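Local coordinates for protein succinate dehydrogenase subunit A (Mycolicibacterium smegmatis MC2 51, PDB 6LUM) that probably serves as the FAD-bearing flavoprotein subunit of succinate dehydrogenase, oxidising succinate to fumarate and passing the electrons on through its flavin, at residues Ile182-Val193 / Asn430-Trp438; Leu475-Lys486 / Leu515-Leu526. All coordinates share one frame; numbering follows the deposited sequence.

In the fold
Both contacts are buried, but they lie in different parts of the flavoprotein. Contact 1, centred about 25 Å from the centre of the chain, covers one face of a β-hairpin of the FAD-binding region with the start of helix 433-443. Contact 2, about 19 Å from that centre, pairs two antiparallel helices of the C-terminal region and buries 756 Å² against 301 Å² for contact 1. The first is entirely apolar across its interface; the second adds a salt bridge and a weak hydrogen bond on one carboxylate. Their centres lie about 29 Å apart and the contacts do not touch, yet helix 503-527 serves both: Leu505, Leu506 and Ile509 touch Tyr184, Leu186 and Trp438 in the segments of contact 1, and residues 515-526 form half of contact 2.

Contact 1 (Ile182-Val193 / Asn430-Trp438); sequences IAYELATGDIHV and NPAEMVVGW
A β-hairpin and the first turn of a helix meet here: Ile182, Ile191 and Val193, on one face of the antiparallel strands 175-185 and 191-195, receive Pro431 and Ala432 from the turn leading into helix 433-443, and Val435 and Val436 from its first turn. The hairpin belongs to a mixed four-stranded sheet of the FAD-binding region. Ala183 and His192 form a hydrogen-bonded pair, in which Ala183 N to His192 O and His192 N to Ala183 O both measure 2.9 Å, and their side chains turn from the helix; on that far side the His192 imidazole bonds through ND1 to His5 of strand 3-6.

The incoming chain makes a type I turn from Asn430 to Glu433, with Ala432 at the N-cap, so that Pro431 and Ala432 reach the sheet before the helix proper begins. No hydrogen bond joins the segments, and the evidence for the contact is aliphatic packing over a modest 301 Å². Ile182 works with both branches. Its CD1 meets Pro431 CB at 4.1 Å, the two side chains crossing at about a right angle. Its CG2, anti to the backbone N at a chi1 of -68°, passes Val435 in the opposite direction and lies 3.7 Å from CG2 of that valine.

Ala432 CB lies between two branched residues of strand 191-195, 4.2 Å from Ile191 CG2 and equally far from Val193 CG2. Around the contact, Val435 also touches Asp166 and Val436 touches Ile2, which places the helix start against strand 162-172 of the same sheet and the chain's N-terminal end. One turn along from Ala432, Val435 CG1 packs against Ile191 CD1, while Val436 adds one further touch, its CG1 standing 3.8 Å from Ile191 CG1.

Contact 2 (Leu475-Lys486 / Leu515-Leu526); sequences LKQALTDIHALK and LELAEVTVVGAL
Leu515 opens the contact by setting CD2 against Leu485 CB (4.0 Å), where helix 503-527 runs antiparallel to helix 472-488 in the C-terminal region of the flavoprotein. The segment axes approach to 9.8 Å with 156° between their directions, and the packing is knobs-into-holes from both sides. Ala518 follows, its CB meeting Ile482 CD1 at 3.6 Å; Ile482 is itself a knob among Leu515, Ala518, Glu519 and Val522.

Glu519 is the polar knob. With CG anti to the backbone N (chi1 -154°) and the chain extended, its carboxylate reaches between His483 and Lys486. Lys486 NZ makes a salt bridge to OE2, modelled too short for its length to be trusted, and also bonds to Leu561 O. His483 NE2 gives OE1 a weak hydrogen bond of 3.4 Å, with ring and carboxylate planes 89° apart.

Val522 then enters the hole formed by Leu475, Ala478, Leu479 and Ile482, its CG1 being 3.6 Å from Leu479 CG. Val523 touches Leu479 CD2 with CG1. Were Leu479 cut back to an alanine, the pocket bordered by Glu519, Val522, Val523 and Leu526 would probably be left with a gap. Ala525 adjoins Leu475 CD1, and Leu526 places CD1 3.9 Å from Leu475 CB and CD2 4.1 Å from Leu479 CD1. Aliphatic interlocking thus dominates the contact, while the one buried acid facing the partner helix is likely to be kept charged by its lysine.

Contact 1 (Ile182-Val193 / Asn430-Trp438)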
loop_
_atom_site.group_PDB
_atom_site.type_symbol
_atom_site.label_atom_id
_atom_site.label_comp_id
_atom_site.label_asym_id
_atom_site.label_seq_id
_atom_site.Cartn_x
_atom_site.Cartn_y
_atom_site.Cartn_z
ATOM N N ILE D 182 16.722 -28.620 19.945
ATOM C CA ILE D 182 17.193 -27.925 21.134
ATOM C C ILE D 182 18.413 -27.107 20.746
ATOM O O ILE D 182 19.439 -27.665 20.340
ATOM C CB ILE D 182 17.526 -28.906 22.265
ATOM C CG1 ILE D 182 16.263 -29.568 22.796
ATOM C CG2 ILE D 182 18.244 -28.200 23.369
ATOM C CD1 ILE D 182 15.910 -30.843 22.122
ATOM N N ALA D 183 18.297 -25.789 20.877
ATOM C CA ALA D 183 19.299 -24.826 20.461
ATOM C C ALA D 183 19.785 -24.028 21.659
ATOM O O ALA D 183 19.160 -24.007 22.714
ATOM C CB ALA D 183 18.736 -23.879 19.402
ATOM N N TYR D 184 20.896 -23.334 21.472
ATOM C CA TYR D 184 21.551 -22.576 22.529
ATOM C C TYR D 184 21.792 -21.168 22.015
ATOM O O TYR D 184 22.616 -20.968 21.126
ATOM C CB TYR D 184 22.858 -23.248 22.928
ATOM C CG TYR D 184 23.715 -22.499 23.909
ATOM C CD1 TYR D 184 23.687 -22.805 25.249
ATOM C CD2 TYR D 184 24.582 -21.517 23.490
ATOM C CE1 TYR D 184 24.475 -22.140 26.140
ATOM C CE2 TYR D 184 25.370 -20.843 24.377
ATOM C CZ TYR D 184 25.316 -21.158 25.699
ATOM O OH TYR D 184 26.112 -20.483 26.584
ATOM N N GLU D 185 21.081 -20.196 22.565
ATOM C CA GLU D 185 21.257 -18.816 22.144
ATOM C C GLU D 185 22.577 -18.284 22.666
ATOM O O GLU D 185 22.773 -18.186 23.876
ATOM C CB GLU D 185 20.112 -17.963 22.656
ATOM C CG GLU D 185 20.106 -16.573 22.101
ATOM C CD GLU D 185 19.040 -15.710 22.724
ATOM O OE1 GLU D 185 18.634 -16.002 23.863
ATOM O OE2 GLU D 185 18.605 -14.737 22.080
ATOM N N LEU D 186 23.485 -17.930 21.760
ATOM C CA LEU D 186 24.797 -17.458 22.184
ATOM C C LEU D 186 24.690 -16.176 22.985
ATOM O O LEU D 186 25.433 -15.979 23.945
ATOM C CB LEU D 186 25.700 -17.236 20.976
ATOM C CG LEU D 186 27.037 -16.550 21.243
ATOM C CD1 LEU D 186 28.044 -17.531 21.741
ATOM C CD2 LEU D 186 27.542 -15.859 20.013
ATOM N N ALA D 187 23.753 -15.303 22.620
ATOM C CA ALA D 187 23.737 -13.945 23.148
ATOM C C ALA D 187 23.276 -13.879 24.592
ATOM O O ALA D 187 23.648 -12.949 25.309
ATOM C CB ALA D 187 22.839 -13.069 22.288
ATOM N N THR D 188 22.453 -14.822 25.034
ATOM C CA THR D 188 21.901 -14.795 26.376
ATOM C C THR D 188 22.233 -16.012 27.210
ATOM O O THR D 188 22.079 -15.952 28.430
ATOM C CB THR D 188 20.377 -14.657 26.331
ATOM O OG1 THR D 188 19.821 -15.822 25.731
ATOM C CG2 THR D 188 19.978 -13.460 25.523
ATOM N N GLY D 189 22.683 -17.101 26.608
ATOM C CA GLY D 189 22.959 -18.304 27.353
ATOM C C GLY D 189 21.757 -19.177 27.596
ATOM O O GLY D 189 21.854 -20.139 28.361
ATOM N N ASP D 190 20.631 -18.875 26.970
ATOM C CA ASP D 190 19.397 -19.604 27.187
ATOM C C ASP D 190 19.321 -20.806 26.265
ATOM O O ASP D 190 19.879 -20.806 25.171
ATOM C CB ASP D 190 18.189 -18.705 26.938
ATOM C CG ASP D 190 17.974 -17.690 28.040
ATOM O OD1 ASP D 190 18.723 -17.707 29.036
ATOM O OD2 ASP D 190 17.046 -16.868 27.913
ATOM N N ILE D 191 18.620 -21.823 26.714
ATOM C CA ILE D 191 18.284 -22.972 25.890
ATOM C C ILE D 191 16.895 -22.759 25.322
ATOM O O ILE D 191 15.983 -22.332 26.034
ATOM C CB ILE D 191 18.351 -24.272 26.705
ATOM C CG1 ILE D 191 19.579 -24.274 27.602
ATOM C CG2 ILE D 191 18.377 -25.462 25.797
ATOM C CD1 ILE D 191 20.861 -24.383 26.861
ATOM N N HIS D 192 16.730 -23.037 24.040
ATOM C CA HIS D 192 15.441 -22.924 23.383
ATOM C C HIS D 192 15.060 -24.273 22.813
ATOM O O HIS D 192 15.919 -25.039 22.383
ATOM C CB HIS D 192 15.459 -21.908 22.257
ATOM C CG HIS D 192 15.777 -20.519 22.697
ATOM N ND1 HIS D 192 14.984 -19.443 22.378
ATOM C CD2 HIS D 192 16.803 -20.029 23.424
ATOM C CE1 HIS D 192 15.507 -18.348 22.892
ATOM N NE2 HIS D 192 16.610 -18.676 23.533
ATOM N N VAL D 193 13.766 -24.558 22.803
ATOM C CA VAL D 193 13.241 -25.773 22.205
ATOM C C VAL D 193 12.282 -25.358 21.110
ATOM O O VAL D 193 11.259 -24.731 21.389
ATOM C CB VAL D 193 12.536 -26.664 23.233
ATOM C CG1 VAL D 193 12.349 -28.039 22.664
ATOM C CG2 VAL D 193 13.329 -26.723 24.509
ATOM N N ASN D 430 10.585 -33.075 29.204
ATOM C CA ASN D 430 11.546 -31.974 29.237
ATOM C C ASN D 430 12.737 -32.236 28.321
ATOM O O ASN D 430 13.835 -32.539 28.798
ATOM C CB ASN D 430 11.981 -31.670 30.680
ATOM C CG ASN D 430 12.421 -32.899 31.463
ATOM O OD1 ASN D 430 13.182 -33.731 30.985
ATOM N ND2 ASN D 430 11.907 -33.025 32.678
ATOM N N PRO D 431 12.552 -32.138 27.002
ATOM C CA PRO D 431 13.586 -32.622 26.076
ATOM C C PRO D 431 14.943 -31.980 26.274
ATOM O O PRO D 431 15.956 -32.595 25.929
ATOM C CB PRO D 431 13.010 -32.281 24.695
ATOM C CG PRO D 431 11.614 -31.842 24.931
ATOM C CD PRO D 431 11.551 -31.318 26.312
ATOM N N ALA D 432 15.002 -30.776 26.829
ATOM C CA ALA D 432 16.263 -30.083 27.017
ATOM C C ALA D 432 17.049 -30.592 28.207
ATOM O O ALA D 432 18.058 -29.977 28.560
ATOM C CB ALA D 432 16.015 -28.585 27.174
ATOM N N GLU D 433 16.626 -31.689 28.834
ATOM C CA GLU D 433 17.292 -32.149 30.048
ATOM C C GLU D 433 18.740 -32.523 29.771
ATOM O O GLU D 433 19.653 -32.111 30.498
ATOM C CB GLU D 433 16.535 -33.335 30.641
ATOM N N MET D 434 18.970 -33.303 28.713
ATOM C CA MET D 434 20.328 -33.719 28.393
ATOM C C MET D 434 21.210 -32.526 28.069
ATOM O O MET D 434 22.350 -32.450 28.531
ATOM C CB MET D 434 20.327 -34.700 27.226
ATOM C CG MET D 434 21.716 -35.201 26.871
ATOM S SD MET D 434 21.878 -35.673 25.145
ATOM C CE MET D 434 22.886 -34.330 24.533
ATOM N N VAL D 435 20.701 -31.578 27.283
ATOM C CA VAL D 435 21.531 -30.453 26.873
ATOM C C VAL D 435 21.859 -29.566 28.065
ATOM O O VAL D 435 22.996 -29.105 28.210
ATOM C CB VAL D 435 20.851 -29.664 25.742
ATOM C CG1 VAL D 435 21.462 -28.295 25.608
ATOM C CG2 VAL D 435 20.983 -30.410 24.443
ATOM N N VAL D 436 20.883 -29.310 28.938
ATOM C CA VAL D 436 21.169 -28.450 30.082
ATOM C C VAL D 436 22.138 -29.132 31.038
ATOM O O VAL D 436 23.045 -28.488 31.576
ATOM C CB VAL D 436 19.874 -28.002 30.786
ATOM C CG1 VAL D 436 18.952 -27.322 29.809
ATOM C CG2 VAL D 436 19.172 -29.165 31.439
ATOM N N GLY D 437 22.006 -30.446 31.230
ATOM C CA GLY D 437 22.969 -31.146 32.064
ATOM C C GLY D 437 24.355 -31.163 31.452
ATOM O O GLY D 437 25.358 -31.034 32.156
ATOM N N TRP D 438 24.425 -31.294 30.129
ATOM C CA TRP D 438 25.694 -31.317 29.413
ATOM C C TRP D 438 26.417 -29.982 29.529
ATOM O O TRP D 438 27.600 -29.932 29.885
ATOM C CB TRP D 438 25.403 -31.678 27.957
ATOM C CG TRP D 438 26.533 -31.696 27.006
ATOM C CD1 TRP D 438 27.852 -31.842 27.285
ATOM C CD2 TRP D 438 26.429 -31.586 25.588
ATOM N NE1 TRP D 438 28.583 -31.818 26.125
ATOM C CE2 TRP D 438 27.726 -31.663 25.068
ATOM C CE3 TRP D 438 25.361 -31.423 24.707
ATOM C CZ2 TRP D 438 27.984 -31.582 23.708
ATOM C CZ3 TRP D 438 25.617 -31.344 23.366
ATOM C CH2 TRP D 438 26.916 -31.422 22.875
#

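Contact 2 (Leu475-Lys486 / Leu515-Leu526)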
loop_
_atom_site.group_PDB
_atom_site.type_symbol
_atom_site.label_atom_id
_atom_site.label_comp_id
_atom_site.label_asym_id
_atom_site.label_seq_id
_atom_site.Cartn_x
_atom_site.Cartn_y
_atom_site.Cartn_z
ATOM N N LEU D 475 46.747 -45.481 10.001
ATOM C CA LEU D 475 45.374 -45.379 10.475
ATOM C C LEU D 475 45.219 -45.960 11.874
ATOM O O LEU D 475 44.458 -45.422 12.683
ATOM C CB LEU D 475 44.433 -46.059 9.491
ATOM C CG LEU D 475 44.204 -45.250 8.220
ATOM C CD1 LEU D 475 43.500 -46.081 7.197
ATOM C CD2 LEU D 475 43.411 -44.010 8.520
ATOM N N LYS D 476 45.950 -47.026 12.198
ATOM C CA LYS D 476 45.903 -47.539 13.562
ATOM C C LYS D 476 46.528 -46.555 14.543
ATOM O O LYS D 476 46.016 -46.364 15.656
ATOM C CB LYS D 476 46.602 -48.892 13.634
ATOM C CG LYS D 476 45.900 -49.965 12.836
ATOM C CD LYS D 476 46.201 -51.346 13.363
ATOM C CE LYS D 476 45.233 -52.354 12.783
ATOM N NZ LYS D 476 43.832 -51.884 12.913
ATOM N N GLN D 477 47.638 -45.928 14.149
ATOM C CA GLN D 477 48.239 -44.894 14.981
ATOM C C GLN D 477 47.253 -43.767 15.247
ATOM O O GLN D 477 47.118 -43.298 16.382
ATOM C CB GLN D 477 49.497 -44.355 14.308
ATOM C CG GLN D 477 50.168 -43.240 15.066
ATOM C CD GLN D 477 50.890 -43.737 16.290
ATOM O OE1 GLN D 477 51.165 -44.927 16.421
ATOM N NE2 GLN D 477 51.206 -42.828 17.199
ATOM N N ALA D 478 46.551 -43.320 14.207
ATOM C CA ALA D 478 45.570 -42.262 14.394
ATOM C C ALA D 478 44.418 -42.717 15.276
ATOM O O ALA D 478 43.860 -41.909 16.021
ATOM C CB ALA D 478 45.051 -41.774 13.047
ATOM N N LEU D 479 44.052 -43.996 15.221
ATOM C CA LEU D 479 43.005 -44.491 16.113
ATOM C C LEU D 479 43.438 -44.420 17.571
ATOM O O LEU D 479 42.669 -43.981 18.437
ATOM C CB LEU D 479 42.621 -45.919 15.749
ATOM C CG LEU D 479 41.318 -46.052 14.975
ATOM C CD1 LEU D 479 41.024 -47.509 14.716
ATOM C CD2 LEU D 479 40.193 -45.403 15.743
ATOM N N THR D 480 44.660 -44.864 17.869
ATOM C CA THR D 480 45.136 -44.762 19.247
ATOM C C THR D 480 45.226 -43.306 19.687
ATOM O O THR D 480 44.875 -42.969 20.826
ATOM C CB THR D 480 46.490 -45.441 19.413
ATOM O OG1 THR D 480 47.509 -44.601 18.865
ATOM C CG2 THR D 480 46.505 -46.780 18.715
ATOM N N ASP D 481 45.691 -42.429 18.796
ATOM C CA ASP D 481 45.759 -41.009 19.123
ATOM C C ASP D 481 44.384 -40.457 19.464
ATOM O O ASP D 481 44.223 -39.726 20.446
ATOM C CB ASP D 481 46.368 -40.228 17.962
ATOM C CG ASP D 481 47.855 -40.448 17.828
ATOM O OD1 ASP D 481 48.395 -41.310 18.550
ATOM O OD2 ASP D 481 48.485 -39.759 16.999
ATOM N N ILE D 482 43.378 -40.791 18.658
ATOM C CA ILE D 482 42.048 -40.246 18.890
ATOM C C ILE D 482 41.442 -40.813 20.158
ATOM O O ILE D 482 40.710 -40.117 20.862
ATOM C CB ILE D 482 41.150 -40.498 17.671
ATOM C CG1 ILE D 482 41.644 -39.677 16.494
ATOM C CG2 ILE D 482 39.738 -40.101 17.960
ATOM C CD1 ILE D 482 40.787 -39.802 15.300
ATOM N N HIS D 483 41.749 -42.060 20.502
ATOM C CA HIS D 483 41.234 -42.584 21.764
ATOM C C HIS D 483 41.886 -41.892 22.956
ATOM O O HIS D 483 41.212 -41.566 23.943
ATOM C CB HIS D 483 41.436 -44.092 21.822
ATOM C CG HIS D 483 40.440 -44.857 21.010
ATOM N ND1 HIS D 483 40.629 -46.170 20.643
ATOM C CD2 HIS D 483 39.246 -44.490 20.493
ATOM C CE1 HIS D 483 39.593 -46.578 19.933
ATOM N NE2 HIS D 483 38.739 -45.578 19.828
ATOM N N ALA D 484 43.194 -41.644 22.879
ATOM C CA ALA D 484 43.856 -40.881 23.932
ATOM C C ALA D 484 43.244 -39.496 24.083
ATOM O O ALA D 484 42.978 -39.042 25.199
ATOM C CB ALA D 484 45.350 -40.775 23.642
ATOM N N LEU D 485 43.013 -38.803 22.971
ATOM C CA LEU D 485 42.422 -37.475 23.073
ATOM C C LEU D 485 40.983 -37.541 23.555
ATOM O O LEU D 485 40.504 -36.601 24.188
ATOM C CB LEU D 485 42.500 -36.749 21.738
ATOM C CG LEU D 485 43.890 -36.676 21.125
ATOM C CD1 LEU D 485 43.793 -36.291 19.678
ATOM C CD2 LEU D 485 44.752 -35.700 21.873
ATOM N N LYS D 486 40.279 -38.636 23.285
ATOM C CA LYS D 486 38.911 -38.758 23.772
ATOM C C LYS D 486 38.874 -38.983 25.270
ATOM O O LYS D 486 37.900 -38.602 25.923
ATOM C CB LYS D 486 38.190 -39.896 23.058
ATOM C CG LYS D 486 37.698 -39.553 21.677
ATOM C CD LYS D 486 37.019 -40.733 21.031
ATOM C CE LYS D 486 35.975 -40.280 20.047
ATOM N NZ LYS D 486 34.993 -41.355 19.783
ATOM N N LEU D 515 35.926 -34.691 17.497
ATOM C CA LEU D 515 36.481 -35.988 17.876
ATOM C C LEU D 515 35.626 -37.138 17.359
ATOM O O LEU D 515 36.157 -38.134 16.839
ATOM C CB LEU D 515 36.631 -36.075 19.388
ATOM C CG LEU D 515 37.767 -35.273 20.010
ATOM C CD1 LEU D 515 37.506 -35.127 21.469
ATOM C CD2 LEU D 515 39.084 -35.954 19.782
ATOM N N GLU D 516 34.299 -37.017 17.478
ATOM C CA GLU D 516 33.430 -38.070 16.947
ATOM C C GLU D 516 33.643 -38.276 15.455
ATOM O O GLU D 516 33.839 -39.408 14.989
ATOM C CB GLU D 516 31.966 -37.753 17.206
ATOM C CG GLU D 516 31.539 -37.918 18.621
ATOM C CD GLU D 516 30.057 -37.738 18.764
ATOM O OE1 GLU D 516 29.412 -37.386 17.755
ATOM O OE2 GLU D 516 29.536 -37.948 19.878
ATOM N N LEU D 517 33.584 -37.191 14.685
ATOM C CA LEU D 517 33.721 -37.310 13.240
ATOM C C LEU D 517 35.097 -37.810 12.845
ATOM O O LEU D 517 35.231 -38.539 11.858
ATOM C CB LEU D 517 33.433 -35.972 12.578
ATOM C CG LEU D 517 32.045 -35.438 12.888
ATOM C CD1 LEU D 517 31.812 -34.142 12.169
ATOM C CD2 LEU D 517 31.015 -36.457 12.495
ATOM N N ALA D 518 36.131 -37.448 13.599
ATOM C CA ALA D 518 37.452 -37.965 13.295
ATOM C C ALA D 518 37.494 -39.475 13.435
ATOM O O ALA D 518 38.058 -40.170 12.581
ATOM C CB ALA D 518 38.482 -37.311 14.203
ATOM N N GLU D 519 36.899 -40.012 14.499
ATOM C CA GLU D 519 36.931 -41.465 14.640
ATOM C C GLU D 519 36.106 -42.148 13.562
ATOM O O GLU D 519 36.490 -43.214 13.072
ATOM C CB GLU D 519 36.452 -41.900 16.015
ATOM C CG GLU D 519 37.045 -43.231 16.420
ATOM C CD GLU D 519 36.379 -43.834 17.638
ATOM O OE1 GLU D 519 36.177 -45.066 17.659
ATOM O OE2 GLU D 519 36.057 -43.080 18.578
ATOM N N VAL D 520 34.969 -41.559 13.181
ATOM C CA VAL D 520 34.175 -42.130 12.089
ATOM C C VAL D 520 35.002 -42.213 10.816
ATOM O O VAL D 520 35.037 -43.249 10.139
ATOM C CB VAL D 520 32.902 -41.308 11.851
ATOM C CG1 VAL D 520 32.117 -41.906 10.734
ATOM C CG2 VAL D 520 32.090 -41.268 13.082
ATOM N N THR D 521 35.664 -41.112 10.461
ATOM C CA THR D 521 36.486 -41.092 9.259
ATOM C C THR D 521 37.571 -42.150 9.319
ATOM O O THR D 521 37.805 -42.868 8.342
ATOM C CB THR D 521 37.108 -39.714 9.072
ATOM O OG1 THR D 521 36.078 -38.757 8.824
ATOM C CG2 THR D 521 38.057 -39.726 7.911
ATOM N N VAL D 522 38.242 -42.275 10.461
ATOM C CA VAL D 522 39.372 -43.194 10.528
ATOM C C VAL D 522 38.907 -44.642 10.438
ATOM O O VAL D 522 39.537 -45.457 9.759
ATOM C CB VAL D 522 40.199 -42.943 11.796
ATOM C CG1 VAL D 522 41.220 -44.029 11.960
ATOM C CG2 VAL D 522 40.882 -41.606 11.705
ATOM N N VAL D 523 37.798 -44.996 11.096
ATOM C CA VAL D 523 37.355 -46.391 11.028
ATOM C C VAL D 523 36.825 -46.723 9.637
ATOM O O VAL D 523 37.046 -47.827 9.128
ATOM C CB VAL D 523 36.319 -46.712 12.117
ATOM C CG1 VAL D 523 36.965 -46.700 13.471
ATOM C CG2 VAL D 523 35.165 -45.763 12.066
ATOM N N GLY D 524 36.144 -45.779 8.987
ATOM C CA GLY D 524 35.733 -46.023 7.615
ATOM C C GLY D 524 36.913 -46.223 6.682
ATOM O O GLY D 524 36.945 -47.171 5.888
ATOM N N ALA D 525 37.904 -45.333 6.765
ATOM C CA ALA D 525 39.074 -45.430 5.903
ATOM C C ALA D 525 39.924 -46.646 6.213
ATOM O O ALA D 525 40.662 -47.105 5.341
ATOM C CB ALA D 525 39.924 -44.174 6.025
ATOM N N LEU D 526 39.860 -47.163 7.434
ATOM C CA LEU D 526 40.564 -48.396 7.748
ATOM C C LEU D 526 39.796 -49.608 7.257
ATOM O O LEU D 526 40.393 -50.647 6.971
ATOM C CB LEU D 526 40.800 -48.488 9.251
ATOM C CG LEU D 526 41.694 -49.602 9.768
ATOM C CD1 LEU D 526 42.959 -49.662 8.960
ATOM C CD2 LEU D 526 42.007 -49.352 11.221
#